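Long-range contact in transcriptional regulator, putative (Vibrio cholerae O1 biovar eltor str. N16961, PDB 3BJN), which probably acts as an IclR-type DNA-binding transcriptional repressor of allantoin and glyoxylate utilization operons, represented here by its C-terminal domain: residues K71-Y76 against S132-A137. Residues are numbered along the deposited sequence; the frame is centred on the assembly and turned at random. Where two conformers were deposited one is given.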
loop_
_atom_site.group_PDB
_atom_site.type_symbol
_atom_site.label_atom_id
_atom_site.label_comp_id
_atom_site.label_asym_id
_atom_site.label_seq_id
_atom_site.Cartn_x
_atom_site.Cartn_y
_atom_site.Cartn_z
ATOM N N LYS A 71 -2.076 -1.860 6.039
ATOM C CA LYS A 71 -1.731 -1.253 7.329
ATOM C C LYS A 71 -1.567 0.275 7.253
ATOM O O LYS A 71 -1.886 0.976 8.205
ATOM C CB LYS A 71 -0.485 -1.906 7.917
ATOM C CG LYS A 71 -0.694 -3.331 8.385
ATOM C CD LYS A 71 0.597 -3.800 9.016
ATOM C CE LYS A 71 0.725 -5.292 9.030
ATOM N NZ LYS A 71 2.145 -5.635 9.332
ATOM N N VAL A 72 -1.055 0.784 6.128
ATOM C CA VAL A 72 -1.001 2.235 5.892
ATOM C C VAL A 72 -2.404 2.842 5.820
ATOM O O VAL A 72 -2.684 3.880 6.447
ATOM C CB VAL A 72 -0.254 2.532 4.579
ATOM C CG1 VAL A 72 -0.609 3.924 4.057
ATOM C CG2 VAL A 72 1.192 2.395 4.845
HETATM N N MSE A 73 -3.301 2.171 5.106
HETATM C CA MSE A 73 -4.643 2.698 4.927
HETATM C C MSE A 73 -5.398 2.649 6.249
HETATM O O MSE A 73 -6.048 3.633 6.632
HETATM C CB MSE A 73 -5.364 1.974 3.789
HETATM C CG MSE A 73 -4.696 2.340 2.451
HETATM SE SE MSE A 73 -5.608 1.633 0.895
HETATM C CE MSE A 73 -5.742 -0.122 1.387
ATOM N N LEU A 74 -5.268 1.533 6.968
ATOM C CA LEU A 74 -5.889 1.414 8.310
ATOM C C LEU A 74 -5.354 2.480 9.284
ATOM O O LEU A 74 -6.126 3.050 10.075
ATOM C CB LEU A 74 -5.687 0.021 8.893
ATOM C CG LEU A 74 -6.487 -1.074 8.178
ATOM C CD1 LEU A 74 -5.896 -2.460 8.590
ATOM C CD2 LEU A 74 -7.990 -0.963 8.524
ATOM N N ALA A 75 -4.053 2.753 9.227
ATOM C CA ALA A 75 -3.447 3.749 10.139
ATOM C C ALA A 75 -3.929 5.180 9.869
ATOM O O ALA A 75 -4.028 5.998 10.801
ATOM C CB ALA A 75 -1.928 3.705 10.077
ATOM N N TYR A 76 -4.206 5.485 8.603
ATOM C CA TYR A 76 -4.492 6.873 8.194
ATOM C C TYR A 76 -5.960 7.224 7.982
ATOM O O TYR A 76 -6.306 8.416 7.944
ATOM C CB TYR A 76 -3.677 7.266 6.952
ATOM C CG TYR A 76 -2.253 7.641 7.264
ATOM C CD1 TYR A 76 -1.251 6.682 7.323
ATOM C CD2 TYR A 76 -1.908 8.973 7.524
ATOM C CE1 TYR A 76 0.087 7.040 7.620
ATOM C CE2 TYR A 76 -0.600 9.336 7.814
ATOM C CZ TYR A 76 0.392 8.374 7.854
ATOM O OH TYR A 76 1.681 8.789 8.144
ATOM N N SER A 132 -6.720 16.171 4.874
ATOM C CA SER A 132 -6.699 15.214 5.979
ATOM C C SER A 132 -7.382 13.877 5.641
ATOM O O SER A 132 -7.482 12.995 6.501
ATOM C CB SER A 132 -7.312 15.831 7.246
ATOM O OG SER A 132 -8.692 16.092 7.062
ATOM N N LYS A 133 -7.844 13.721 4.397
ATOM C CA LYS A 133 -8.536 12.491 4.005
ATOM C C LYS A 133 -7.617 11.515 3.307
ATOM O O LYS A 133 -6.937 11.861 2.340
ATOM C CB LYS A 133 -9.723 12.774 3.091
ATOM C CG LYS A 133 -10.423 11.520 2.621
ATOM C CD LYS A 133 -11.701 11.812 1.841
ATOM C CE LYS A 133 -12.051 10.615 0.952
ATOM N NZ LYS A 133 -13.314 10.834 0.200
ATOM N N LEU A 134 -7.627 10.279 3.790
ATOM C CA LEU A 134 -6.911 9.212 3.116
ATOM C C LEU A 134 -7.686 8.807 1.871
ATOM O O LEU A 134 -8.876 8.439 1.953
ATOM C CB LEU A 134 -6.782 7.987 4.030
ATOM C CG LEU A 134 -6.195 6.817 3.215
ATOM C CD1 LEU A 134 -4.664 6.856 3.197
ATOM C CD2 LEU A 134 -6.746 5.497 3.662
ATOM N N ILE A 135 -7.019 8.849 0.723
ATOM C CA ILE A 135 -7.669 8.435 -0.512
ATOM C C ILE A 135 -7.117 7.135 -1.110
ATOM O O ILE A 135 -7.829 6.425 -1.809
ATOM C CB ILE A 135 -7.770 9.575 -1.564
ATOM C CG1 ILE A 135 -6.401 10.034 -2.015
ATOM C CG2 ILE A 135 -8.718 10.743 -1.040
ATOM C CD1 ILE A 135 -6.388 11.157 -3.069
ATOM N N GLY A 136 -5.869 6.812 -0.801
ATOM C CA GLY A 136 -5.273 5.592 -1.325
ATOM C C GLY A 136 -3.881 5.362 -0.783
ATOM O O GLY A 136 -3.488 5.923 0.253
ATOM N N ALA A 137 -3.133 4.506 -1.466
ATOM C CA ALA A 137 -1.749 4.245 -1.053
ATOM C C ALA A 137 -0.937 3.901 -2.264
ATOM O O ALA A 137 -1.457 3.276 -3.182
ATOM C CB ALA A 137 -1.670 3.130 -0.048
HETATM O O HOH W 1 -8.438 10.044 7.245
#
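Tyr-76 O, at the C-terminal end of helix 67-76, receives a hydrogen bond of 2.8 Å from a water, Tyr-76 O to water O. The same water donates its other hydrogen to Ser-132 O, so it bridges two carbonyl oxygens, both acceptors, which could not bond to each other directly. This is the polar link between the segments; no direct hydrogen bond joins them, and the remainder of the contact is apolar. Leu-134 buries more than any other residue here. Its CG stands anti to the backbone N (chi1 172°), and the two methyls beyond part company on the helix. CD1 meets Tyr-76 CB at 3.9 Å, whereas CD2 lies against the turn at Met-73, 3.6 Å from Met-73 O and 3.8 Å from Met-73 CB. The phenol ring of Tyr-76 leads away from the strand, leaving the CB to make the touch. The selenomethionine Met-73 crosses Leu-134 at about a right angle, and its CG sits 4.0 Å from both Leu-134 CD2 and Ala-137 CB. Val-72 CG1 reaches the same Ala-137 methyl more loosely, at 4.3 Å. Helix 67-76 thus lies against one face of the antiparallel sheet of the IclR C-terminal, GAF-like domain; over residues 71-76 and 133-137 the two run nearly antiparallel (166°), their axes 8.4 Å apart at closest approach. Leu-134 and Ala-137, both aimed at the helix, are three positions apart because Ile-135 and Gly-136 form a classic beta bulge opposite Val-128. Neighbouring strands add to the apolar layer: Pro-127 touches Val-72, Tyr-76 and Leu-134, and Pro-35 touches Met-73 and Leu-134. Leu-74, on the side of the helix turned from the strand, packs on Phe-102 of helix 96-108, and Ala-75 also touches it.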